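Local coordinates for protein peroxiredoxin PRX1, mitochondrial (Saccharomyces cerevisiae, PDB 5YKJ) that probably reduces peroxides in mitochondria as a 1-Cys thiol peroxidase of the peroxiredoxin family, with its oxidised cysteine resolved through the glutathione and thioredoxin systems, at residues D7-F11 against V104-Y108; H36-F40 against S75-W79; E47-F51 against V149-T153; L65-E71 against F94-T100. All coordinates share one frame; numbering follows the deposited sequence.

Contact 1 of 4, residues D7-F11 against V104-Y108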
loop_
_atom_site.group_PDB
_atom_site.type_symbol
_atom_site.label_atom_id
_atom_site.label_comp_id
_atom_site.label_asym_id
_atom_site.label_seq_id
_atom_site.Cartn_x
_atom_site.Cartn_y
_atom_site.Cartn_z
ATOM N N ASP A 7 8.044 -10.495 -5.537
ATOM C CA ASP A 7 8.360 -10.415 -4.139
ATOM C C ASP A 7 8.802 -8.988 -3.836
ATOM O O ASP A 7 9.542 -8.449 -4.518
ATOM C CB ASP A 7 9.520 -11.317 -3.756
ATOM C CG ASP A 7 9.198 -12.790 -3.878
ATOM O OD1 ASP A 7 8.079 -13.190 -3.618
ATOM O OD2 ASP A 7 10.129 -13.497 -4.238
ATOM N N ALA A 8 8.323 -8.462 -2.735
ATOM C CA ALA A 8 8.759 -7.178 -2.276
ATOM C C ALA A 8 10.133 -7.383 -1.618
ATOM O O ALA A 8 10.281 -8.063 -0.700
ATOM C CB ALA A 8 7.801 -6.643 -1.242
ATOM N N PRO A 9 11.148 -6.725 -2.169
ATOM C CA PRO A 9 12.487 -6.917 -1.620
ATOM C C PRO A 9 12.642 -6.432 -0.191
ATOM O O PRO A 9 12.162 -5.437 0.135
ATOM C CB PRO A 9 13.395 -6.058 -2.503
ATOM C CG PRO A 9 12.547 -5.419 -3.483
ATOM C CD PRO A 9 11.163 -5.909 -3.376
ATOM N N ASN A 10 13.345 -7.210 0.611
ATOM C CA ASN A 10 13.622 -6.824 1.956
ATOM C C ASN A 10 14.771 -5.816 1.999
ATOM O O ASN A 10 15.544 -5.741 1.128
ATOM C CB ASN A 10 13.979 -8.044 2.789
ATOM C CG ASN A 10 13.883 -7.782 4.293
ATOM O OD1 ASN A 10 13.494 -6.738 4.707
ATOM N ND2 ASN A 10 14.286 -8.765 5.081
ATOM N N PHE A 11 14.836 -5.064 3.071
ATOM C CA PHE A 11 15.849 -4.063 3.231
ATOM C C PHE A 11 15.984 -3.673 4.684
ATOM O O PHE A 11 15.140 -3.897 5.409
ATOM C CB PHE A 11 15.584 -2.800 2.353
ATOM C CG PHE A 11 14.262 -2.127 2.594
ATOM C CD1 PHE A 11 14.141 -1.146 3.548
ATOM C CD2 PHE A 11 13.157 -2.429 1.839
ATOM C CE1 PHE A 11 12.939 -0.554 3.824
ATOM C CE2 PHE A 11 11.968 -1.804 2.087
ATOM C CZ PHE A 11 11.863 -0.854 3.062
ATOM N N VAL A 104 16.649 2.866 -1.254
ATOM C CA VAL A 104 15.429 2.070 -1.164
ATOM C C VAL A 104 14.493 2.329 -2.368
ATOM O O VAL A 104 13.910 1.469 -2.877
ATOM C CB VAL A 104 14.682 2.221 0.188
ATOM C CG1 VAL A 104 13.404 1.379 0.269
ATOM C CG2 VAL A 104 15.609 1.913 1.335
ATOM N N ALA A 105 14.436 3.580 -2.781
ATOM C CA ALA A 105 13.640 3.934 -3.935
ATOM C C ALA A 105 14.132 3.203 -5.176
ATOM O O ALA A 105 13.398 2.787 -5.960
ATOM C CB ALA A 105 13.721 5.435 -4.171
ATOM N N PHE A 106 15.446 3.122 -5.284
ATOM C CA PHE A 106 16.119 2.435 -6.364
ATOM C C PHE A 106 15.803 0.940 -6.331
ATOM O O PHE A 106 15.480 0.363 -7.312
ATOM C CB PHE A 106 17.636 2.704 -6.284
ATOM C CG PHE A 106 18.465 2.015 -7.350
ATOM C CD1 PHE A 106 18.392 2.350 -8.668
ATOM C CD2 PHE A 106 19.342 1.044 -6.976
ATOM C CE1 PHE A 106 19.156 1.695 -9.581
ATOM C CE2 PHE A 106 20.115 0.416 -7.893
ATOM C CZ PHE A 106 20.021 0.734 -9.193
ATOM N N LEU A 107 15.848 0.391 -5.124
ATOM C CA LEU A 107 15.551 -1.005 -4.925
ATOM C C LEU A 107 14.108 -1.340 -5.352
ATOM O O LEU A 107 13.829 -2.401 -5.745
ATOM C CB LEU A 107 15.780 -1.395 -3.468
ATOM C CG LEU A 107 15.365 -2.770 -3.009
ATOM C CD1 LEU A 107 16.300 -3.805 -3.617
ATOM C CD2 LEU A 107 15.429 -2.839 -1.504
ATOM N N TYR A 108 13.260 -0.350 -5.226
ATOM C CA TYR A 108 11.862 -0.496 -5.580
ATOM C C TYR A 108 11.486 -0.015 -6.982
ATOM O O TYR A 108 10.370 0.134 -7.275
ATOM C CB TYR A 108 10.921 0.028 -4.462
ATOM C CG TYR A 108 10.655 -1.004 -3.401
ATOM C CD1 TYR A 108 11.611 -1.309 -2.476
ATOM C CD2 TYR A 108 9.453 -1.679 -3.358
ATOM C CE1 TYR A 108 11.398 -2.291 -1.534
ATOM C CE2 TYR A 108 9.233 -2.657 -2.428
ATOM C CZ TYR A 108 10.198 -2.949 -1.511
ATOM O OH TYR A 108 9.955 -3.898 -0.614
#
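V104 sets its CG1 methyl squarely over the middle of the F11 ring, and the methyl carbon CG1 is 3.9 Å from the centroid of that ring. The contact holds the loop before strand 12-13 against helix 103-107 and Y108, which follows it, within the thioredoxin-fold domain of the peroxiredoxin. With chi1 at -180°, CG1 of V104 lies beside the carbonyl carbon, and from there it reaches the face of the phenyl group.

The F11 and Y108 rings meet rim to rim. Their planes are nearly perpendicular (89°), and F11 CE2 comes within 3.7 Å of Y108 CE1. One face of Y108 is used by proline: P9 CG sits above it, displaced toward the rim, 4.2 Å from the ring centroid. F22 stacks on F11, and F131 makes an edge-to-face pair with Y108, so both rings continue into the neighbouring core.

L107 divides its two branches between the partners. Its CD1 lies 3.8 Å from P9 CB, while its CD2 lies 3.9 Å from F11 CB. L107 is partly exposed, unlike the two rings. OD1 of N10 accepts a bent bond from F11 N and another from Y23 N, which holds the loop just before F11.

The phenol of Y108 supplies the polar tie. OH donates to P9 O at 2.8 Å, and the donor is tilted 19° from the carbonyl plane. P9 N is also near, 3.4 Å from Y108 OH, but this imide nitrogen carries no proton and cannot donate.

Contact 2 of 4, residues H36-F40 against S75-W79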
loop_
_atom_site.group_PDB
_atom_site.type_symbol
_atom_site.label_atom_id
_atom_site.label_comp_id
_atom_site.label_asym_id
_atom_site.label_seq_id
_atom_site.Cartn_x
_atom_site.Cartn_y
_atom_site.Cartn_z
ATOM N N HIS A 36 7.159 9.180 -1.312
ATOM C CA HIS A 36 7.192 10.610 -1.487
ATOM C C HIS A 36 8.557 11.086 -1.953
ATOM O O HIS A 36 9.513 10.650 -1.509
ATOM C CB HIS A 36 6.783 11.307 -0.180
ATOM C CG HIS A 36 5.457 10.860 0.298
ATOM N ND1 HIS A 36 4.289 11.406 -0.143
ATOM C CD2 HIS A 36 5.107 9.884 1.152
ATOM C CE1 HIS A 36 3.282 10.752 0.376
ATOM N NE2 HIS A 36 3.749 9.837 1.177
ATOM N N PRO A 37 8.570 12.036 -2.900
ATOM C CA PRO A 37 9.840 12.553 -3.393
ATOM C C PRO A 37 10.643 13.389 -2.373
ATOM O O PRO A 37 11.811 13.398 -2.429
ATOM C CB PRO A 37 9.455 13.392 -4.625
ATOM C CG PRO A 37 8.112 12.927 -5.003
ATOM C CD PRO A 37 7.453 12.507 -3.744
ATOM N N ALA A 38 9.947 14.102 -1.518
ATOM C CA ALA A 38 10.581 14.996 -0.570
ATOM C C ALA A 38 9.681 15.299 0.611
ATOM O O ALA A 38 8.531 15.095 0.541
ATOM C CB ALA A 38 10.913 16.285 -1.260
ATOM N N ASP A 39 10.252 15.802 1.693
ATOM C CA ASP A 39 9.495 16.200 2.843
ATOM C C ASP A 39 9.025 17.639 2.639
ATOM O O ASP A 39 9.489 18.296 1.819
ATOM C CB ASP A 39 10.357 16.163 4.135
ATOM C CG ASP A 39 10.785 14.774 4.541
ATOM O OD1 ASP A 39 10.489 13.869 3.814
ATOM O OD2 ASP A 39 11.454 14.676 5.550
ATOM N N PHE A 40 8.090 18.068 3.454
ATOM C CA PHE A 40 7.592 19.455 3.449
ATOM C C PHE A 40 7.047 19.903 2.110
ATOM O O PHE A 40 7.223 20.971 1.719
ATOM C CB PHE A 40 8.683 20.418 3.966
ATOM C CG PHE A 40 9.211 20.065 5.326
ATOM C CD1 PHE A 40 8.500 20.362 6.436
ATOM C CD2 PHE A 40 10.399 19.440 5.472
ATOM C CE1 PHE A 40 8.963 20.053 7.658
ATOM C CE2 PHE A 40 10.860 19.123 6.713
ATOM C CZ PHE A 40 10.129 19.424 7.799
ATOM N N SER A 75 15.128 15.078 9.078
ATOM C CA SER A 75 14.163 15.859 8.351
ATOM C C SER A 75 12.759 15.277 8.533
ATOM O O SER A 75 11.837 15.971 8.793
ATOM C CB SER A 75 14.571 15.969 6.892
ATOM O OG SER A 75 13.522 16.501 6.151
ATOM N N HIS A 76 12.652 13.965 8.460
ATOM C CA HIS A 76 11.363 13.314 8.623
ATOM C C HIS A 76 10.760 13.583 9.995
ATOM O O HIS A 76 9.598 13.699 10.095
ATOM C CB HIS A 76 11.456 11.802 8.433
ATOM C CG HIS A 76 11.807 11.379 7.057
ATOM N ND1 HIS A 76 11.905 12.246 6.011
ATOM C CD2 HIS A 76 12.081 10.157 6.565
ATOM C CE1 HIS A 76 12.251 11.568 4.933
ATOM N NE2 HIS A 76 12.348 10.305 5.241
ATOM N N GLU A 77 11.595 13.631 11.022
ATOM C CA GLU A 77 11.087 13.912 12.343
ATOM C C GLU A 77 10.421 15.285 12.438
ATOM O O GLU A 77 9.369 15.386 12.992
ATOM C CB GLU A 77 12.204 13.756 13.367
ATOM C CG GLU A 77 12.438 12.306 13.749
ATOM C CD GLU A 77 13.738 12.037 14.486
ATOM O OE1 GLU A 77 14.589 12.875 14.535
ATOM O OE2 GLU A 77 13.914 10.915 14.926
ATOM N N LYS A 78 11.045 16.296 11.855
ATOM C CA LYS A 78 10.474 17.620 11.820
ATOM C C LYS A 78 9.177 17.641 11.005
ATOM O O LYS A 78 8.243 18.264 11.356
ATOM C CB LYS A 78 11.433 18.635 11.198
ATOM C CG LYS A 78 12.746 18.818 11.908
ATOM C CD LYS A 78 13.735 19.703 11.114
ATOM C CE LYS A 78 14.022 19.264 9.656
ATOM N NZ LYS A 78 15.442 19.321 9.121
ATOM N N TRP A 79 9.181 16.910 9.889
ATOM C CA TRP A 79 8.009 16.820 9.034
ATOM C C TRP A 79 6.852 16.185 9.814
ATOM O O TRP A 79 5.782 16.638 9.750
ATOM C CB TRP A 79 8.357 15.998 7.784
ATOM C CG TRP A 79 7.330 15.995 6.684
ATOM C CD1 TRP A 79 6.468 16.972 6.400
ATOM C CD2 TRP A 79 7.094 14.970 5.737
ATOM N NE1 TRP A 79 5.686 16.628 5.358
ATOM C CE2 TRP A 79 6.044 15.387 4.949
ATOM C CE3 TRP A 79 7.625 13.723 5.530
ATOM C CZ2 TRP A 79 5.542 14.626 3.923
ATOM C CZ3 TRP A 79 7.132 12.967 4.503
ATOM C CH2 TRP A 79 6.099 13.423 3.720
#
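A very short histidine-carboxylate hydrogen bond joins H76 to D39: ND1 of H76 to OD2 of D39 is 2.5 Å. The oxygen sits almost in the imidazole plane and receives the N-H on its syn lone pair, at an N-H...O angle of 159°. Chi1 of D39 (-67°) puts CG beside the backbone N, which brings the carboxylate round to H76 and S75. S75 OG also lies 2.8 Å from D39 OD2, with E71 OE2 as its other possible acceptor. The second oxygen, OD1, bonds to S69 OG, and H76 NE2 donates to I97 O.

The loop carrying D39 begins the PxxxTxxC signature of peroxiredoxins, here P37, T41 and C44. C44 is seen as S-hydroxycysteine. W79 of helix 73-87 lies with one ring face against this loop. D39 CA lies over the six-membered ring of W79, 4.0 Å from its centroid. F40 N sits over the same face, nearer the rim. The indole nitrogen NE1 bonds to T45 OG1.

Rings of H36 and F40 add to W79 to make an aromatic cluster. The indole presents its edge to the H36 face, with planes at 77°, and CH2 of W79 is 4.3 Å from CG of H36. F40 is exposed but folds back. Its face covers W79 CB, 4.2 Å from the F40 centroid. K78 CB meets the F40 edge, 3.7 Å from CZ of F40.

Contact 3 of 4, residues E47-F51 against V149-T153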
loop_
_atom_site.group_PDB
_atom_site.type_symbol
_atom_site.label_atom_id
_atom_site.label_comp_id
_atom_site.label_asym_id
_atom_site.label_seq_id
_atom_site.Cartn_x
_atom_site.Cartn_y
_atom_site.Cartn_z
ATOM N N GLU A 47 -1.395 13.695 2.463
ATOM C CA GLU A 47 -1.502 12.258 2.344
ATOM C C GLU A 47 -1.028 11.499 3.588
ATOM O O GLU A 47 -1.684 10.649 4.059
ATOM C CB GLU A 47 -0.731 11.802 1.081
ATOM C CG GLU A 47 -1.353 12.242 -0.242
ATOM C CD GLU A 47 -0.501 11.883 -1.453
ATOM O OE1 GLU A 47 0.695 11.892 -1.293
ATOM O OE2 GLU A 47 -1.038 11.665 -2.515
ATOM N N VAL A 48 0.117 11.881 4.095
ATOM C CA VAL A 48 0.611 11.265 5.277
ATOM C C VAL A 48 -0.312 11.563 6.462
ATOM O O VAL A 48 -0.538 10.771 7.275
ATOM C CB VAL A 48 2.100 11.632 5.569
ATOM C CG1 VAL A 48 2.584 10.923 6.804
ATOM C CG2 VAL A 48 3.003 11.228 4.460
ATOM N N SER A 49 -0.828 12.754 6.467
ATOM C CA SER A 49 -1.758 13.154 7.509
ATOM C C SER A 49 -2.989 12.260 7.503
ATOM O O SER A 49 -3.462 11.869 8.511
ATOM C CB SER A 49 -2.190 14.648 7.285
ATOM O OG SER A 49 -1.138 15.535 7.477
ATOM N N ALA A 50 -3.502 11.986 6.324
ATOM C CA ALA A 50 -4.678 11.143 6.213
ATOM C C ALA A 50 -4.412 9.700 6.669
ATOM O O ALA A 50 -5.181 9.138 7.369
ATOM C CB ALA A 50 -5.247 11.198 4.801
ATOM N N PHE A 51 -3.286 9.145 6.244
ATOM C CA PHE A 51 -2.942 7.810 6.656
ATOM C C PHE A 51 -2.777 7.771 8.162
ATOM O O PHE A 51 -3.105 6.828 8.771
ATOM C CB PHE A 51 -1.674 7.320 5.958
ATOM C CG PHE A 51 -1.906 6.846 4.553
ATOM C CD1 PHE A 51 -2.619 5.716 4.306
ATOM C CD2 PHE A 51 -1.380 7.524 3.498
ATOM C CE1 PHE A 51 -2.822 5.309 3.012
ATOM C CE2 PHE A 51 -1.602 7.120 2.192
ATOM C CZ PHE A 51 -2.316 6.005 1.946
ATOM N N VAL A 149 -1.179 15.174 -7.738
ATOM C CA VAL A 149 -2.475 14.586 -7.488
ATOM C C VAL A 149 -2.501 13.679 -6.258
ATOM O O VAL A 149 -1.955 12.656 -6.240
ATOM C CB VAL A 149 -2.932 13.741 -8.715
ATOM C CG1 VAL A 149 -4.273 13.045 -8.466
ATOM C CG2 VAL A 149 -3.013 14.589 -9.951
ATOM N N GLY A 150 -3.227 14.124 -5.257
ATOM C CA GLY A 150 -3.360 13.388 -4.039
ATOM C C GLY A 150 -4.116 12.100 -4.243
ATOM O O GLY A 150 -4.977 12.014 -5.021
ATOM N N ARG A 151 -3.713 11.131 -3.452
ATOM C CA ARG A 151 -4.275 9.797 -3.488
ATOM C C ARG A 151 -5.655 9.757 -2.846
ATOM O O ARG A 151 -6.184 10.746 -2.441
ATOM C CB ARG A 151 -3.329 8.791 -2.845
ATOM C CG ARG A 151 -1.975 8.699 -3.515
ATOM C CD ARG A 151 -0.882 8.239 -2.532
ATOM N NE ARG A 151 0.423 8.041 -3.156
ATOM C CZ ARG A 151 1.572 8.171 -2.534
ATOM N NH1 ARG A 151 1.635 8.464 -1.279
ATOM N NH2 ARG A 151 2.675 7.972 -3.198
ATOM N N ASN A 152 -6.213 8.555 -2.813
ATOM C CA ASN A 152 -7.544 8.329 -2.228
ATOM C C ASN A 152 -7.460 7.233 -1.169
ATOM O O ASN A 152 -7.233 6.141 -1.480
ATOM C CB ASN A 152 -8.513 7.940 -3.346
ATOM C CG ASN A 152 -9.928 7.784 -2.876
ATOM O OD1 ASN A 152 -10.169 7.491 -1.788
ATOM N ND2 ASN A 152 -10.827 7.938 -3.778
ATOM N N THR A 153 -7.615 7.607 0.085
ATOM C CA THR A 153 -7.505 6.653 1.160
ATOM C C THR A 153 -8.602 5.587 1.153
ATOM O O THR A 153 -8.403 4.522 1.543
ATOM C CB THR A 153 -7.368 7.349 2.519
ATOM O OG1 THR A 153 -8.473 8.215 2.721
ATOM C CG2 THR A 153 -6.068 8.149 2.553
#
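E47 and R151 form the tight part of this contact, and A50, F51 and T153 the looser one. OE2 of E47 accepts the backbone N-H of R151, 2.9 Å from N to OE2. It uses the anti lone pair, on the side away from OE1, and the bond is somewhat bent at 146°. The same oxygen lies against carbon: OE2 of E47 is 3.3 Å from R151 CG and 3.3 Å from G150 CA. The glutamate chain is extended beyond CG, which carries the carboxylate from helix 46-53 across to the loop.

Charge adds to this grip. E47 OE1 is 3.6 Å from R151 NH1, but the oxygen lies well out of the guanidinium plane, so the attraction is electrostatic and is not a hydrogen bond. The two flat groups are nearly parallel, 1° apart. The stronger partners lie outside: OE1 makes a salt bridge with R128 NH1, and R151 NH2 donates to the carbonyls of S35 and R128.

Helix 46-53 starts just after C44, the cysteine seen oxidised to S-hydroxycysteine. The linked E47, R128 and R151 are consistent with the charged surroundings of a peroxiredoxin active site.

Packing is wider on the other side. T153 CG2 stands over the centre of the F51 ring, 4.3 Å from CE1 of F51. The same methyl touches A50 CB at 3.9 Å from CG2. A50 and T153 are partly exposed, and V149 and N152 are exposed and turn away from the helix. N152 is the N-cap of helix 153-169, with its OD1 on E155 N.

Contact 4 of 4, residues L65-E71 against F94-T100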
loop_
_atom_site.group_PDB
_atom_site.type_symbol
_atom_site.label_atom_id
_atom_site.label_comp_id
_atom_site.label_asym_id
_atom_site.label_seq_id
_atom_site.Cartn_x
_atom_site.Cartn_y
_atom_site.Cartn_z
ATOM N N LEU A 65 1.361 0.303 7.967
ATOM C CA LEU A 65 1.724 1.368 7.086
ATOM C C LEU A 65 3.196 1.690 7.248
ATOM O O LEU A 65 3.773 1.505 8.255
ATOM C CB LEU A 65 0.879 2.624 7.370
ATOM C CG LEU A 65 -0.616 2.484 7.243
ATOM C CD1 LEU A 65 -1.346 3.623 7.898
ATOM C CD2 LEU A 65 -0.973 2.497 5.789
ATOM N N ILE A 66 3.775 2.134 6.156
ATOM C CA ILE A 66 5.151 2.590 6.140
ATOM C C ILE A 66 5.372 3.572 4.983
ATOM O O ILE A 66 5.056 3.308 3.901
ATOM C CB ILE A 66 6.168 1.452 6.158
ATOM C CG1 ILE A 66 7.551 2.001 6.308
ATOM C CG2 ILE A 66 6.029 0.578 4.937
ATOM C CD1 ILE A 66 8.513 0.990 6.874
ATOM N N GLY A 67 5.911 4.692 5.339
ATOM C CA GLY A 67 6.131 5.713 4.409
ATOM C C GLY A 67 7.610 5.821 3.893
ATOM O O GLY A 67 8.469 5.368 4.593
ATOM N N LEU A 68 7.981 6.239 2.663
ATOM C CA LEU A 68 9.300 6.412 2.237
ATOM C C LEU A 68 9.288 7.797 1.650
ATOM O O LEU A 68 8.488 8.180 0.927
ATOM C CB LEU A 68 9.632 5.377 1.146
ATOM C CG LEU A 68 10.989 5.452 0.475
ATOM C CD1 LEU A 68 11.269 4.160 -0.233
ATOM C CD2 LEU A 68 10.989 6.552 -0.566
ATOM N N SER A 69 10.358 8.516 1.982
ATOM C CA SER A 69 10.612 9.840 1.469
ATOM C C SER A 69 12.137 10.018 1.330
ATOM O O SER A 69 12.840 9.591 2.180
ATOM C CB SER A 69 10.029 10.924 2.331
ATOM O OG SER A 69 10.273 12.132 1.747
ATOM N N VAL A 70 12.598 10.677 0.259
ATOM C CA VAL A 70 13.983 10.873 0.054
ATOM C C VAL A 70 14.646 12.001 0.755
ATOM O O VAL A 70 15.046 12.916 0.166
ATOM C CB VAL A 70 14.247 10.925 -1.463
ATOM C CG1 VAL A 70 15.726 10.928 -1.769
ATOM C CG2 VAL A 70 13.547 9.791 -2.141
ATOM N N GLU A 71 14.741 11.839 2.050
ATOM C CA GLU A 71 15.399 12.746 2.958
ATOM C C GLU A 71 15.859 11.946 4.177
ATOM O O GLU A 71 15.539 10.848 4.315
ATOM C CB GLU A 71 14.491 13.913 3.417
ATOM C CG GLU A 71 13.784 14.625 2.320
ATOM C CD GLU A 71 13.670 16.130 2.502
ATOM O OE1 GLU A 71 12.963 16.792 1.769
ATOM O OE2 GLU A 71 14.268 16.642 3.436
ATOM N N PHE A 94 3.367 5.070 12.459
ATOM C CA PHE A 94 4.106 4.272 11.534
ATOM C C PHE A 94 5.376 5.020 11.196
ATOM O O PHE A 94 5.506 6.149 11.368
ATOM C CB PHE A 94 3.274 3.976 10.273
ATOM C CG PHE A 94 2.632 5.185 9.665
ATOM C CD1 PHE A 94 3.370 6.038 8.902
ATOM C CD2 PHE A 94 1.298 5.455 9.824
ATOM C CE1 PHE A 94 2.803 7.152 8.352
ATOM C CE2 PHE A 94 0.724 6.543 9.225
ATOM C CZ PHE A 94 1.479 7.408 8.516
ATOM N N PRO A 95 6.324 4.233 10.713
ATOM C CA PRO A 95 7.591 4.807 10.333
ATOM C C PRO A 95 7.604 5.495 8.982
ATOM O O PRO A 95 6.829 5.192 8.158
ATOM C CB PRO A 95 8.521 3.599 10.191
ATOM C CG PRO A 95 7.734 2.398 10.488
ATOM C CD PRO A 95 6.319 2.782 10.469
ATOM N N ILE A 96 8.543 6.399 8.852
ATOM C CA ILE A 96 8.854 7.009 7.599
ATOM C C ILE A 96 10.351 6.697 7.400
ATOM O O ILE A 96 11.126 7.001 8.222
ATOM C CB ILE A 96 8.617 8.522 7.521
ATOM C CG1 ILE A 96 7.191 8.845 7.970
ATOM C CG2 ILE A 96 8.812 8.992 6.095
ATOM C CD1 ILE A 96 6.801 10.267 7.787
ATOM N N ILE A 97 10.674 6.056 6.278
ATOM C CA ILE A 97 12.020 5.677 5.970
ATOM C C ILE A 97 12.877 6.858 5.483
ATOM O O ILE A 97 12.499 7.554 4.633
ATOM C CB ILE A 97 12.014 4.592 4.859
ATOM C CG1 ILE A 97 11.283 3.320 5.314
ATOM C CG2 ILE A 97 13.419 4.322 4.331
ATOM C CD1 ILE A 97 10.713 2.499 4.163
ATOM N N GLY A 98 14.048 7.013 6.079
ATOM C CA GLY A 98 14.949 8.049 5.652
ATOM C C GLY A 98 15.841 7.539 4.534
ATOM O O GLY A 98 16.851 6.988 4.744
ATOM N N ASP A 99 15.400 7.724 3.326
ATOM C CA ASP A 99 16.093 7.266 2.152
ATOM C C ASP A 99 16.888 8.391 1.514
ATOM O O ASP A 99 16.699 8.765 0.420
ATOM C CB ASP A 99 15.055 6.707 1.183
ATOM C CG ASP A 99 15.651 5.783 0.138
ATOM O OD1 ASP A 99 16.620 5.185 0.425
ATOM O OD2 ASP A 99 15.082 5.697 -0.920
ATOM N N THR A 100 17.850 8.861 2.277
ATOM C CA THR A 100 18.598 10.018 1.968
ATOM C C THR A 100 19.268 9.972 0.590
ATOM O O THR A 100 19.337 10.938 -0.061
ATOM C CB THR A 100 19.723 10.128 3.013
ATOM O OG1 THR A 100 19.199 9.986 4.334
ATOM C CG2 THR A 100 20.474 11.368 2.840
HETATM O O HOH W 1 18.088 13.473 0.173
#
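G67 O takes the shortest bond between the two strands, from I97 N at 2.9 Å, nearly straight at 173°. The donor is tilted 34° from the carbonyl plane. I96 CA also makes a C-H...O contact with G67 O, 3.4 Å away. G67 N donates in turn to P95 O at 3.0 Å, again nearly straight, this time in the carbonyl plane. The two polar atoms of G67 thus bond to the residues before and after I96, the pattern of parallel strands. The pairing weakens farther on: D99 N to S69 O is a weak bond. There the first strand ends in an inverse gamma turn centred on V70. A water bonds to both V70 O and T100 O, joining the two ends.

Side chains fill both faces. I66 CD1 meets I97 CD1 at 3.8 Å, on the side where I97 also touches F11. On the other face, I96 packs against H76 and I80 of helix 73-87. There too L65 CD1 comes obliquely to the F94 ring, 3.7 Å from CD2 of F94. The F94 side chain projects between its own N and carbonyl carbon (chi1 49°), and CB of F94 is 3.2 Å from L65 O. D99 carries its carboxylate onward, and its oxygens accept V104 N and A105 N. Strand 63-69, helix 73-87 and edge strand 96-98 form the beta-alpha-beta crossover of the thioredoxin fold.

Contact 4 is the most extensive and is buried, resting largely on main-chain bonds between strands. Contact 2 is buried too, but relies on side chains: a carboxylate, a histidine and a ring cluster. The two share a beta-alpha-beta unit, contact 2 its helix and contact 4 its strands, and D39 to S69 and H36 to L68 tie them together. Contacts 1 and 3 are only partly buried and do not touch. Contact 1 is largely apolar and meets contact 4 through D99 and I97. Contact 3 is polar at one end, a carboxylate on a backbone N-H and a guanidinium, and apolar at the other. It touches contact 2 at H36 and W79, and contact 4 at L65 and F94.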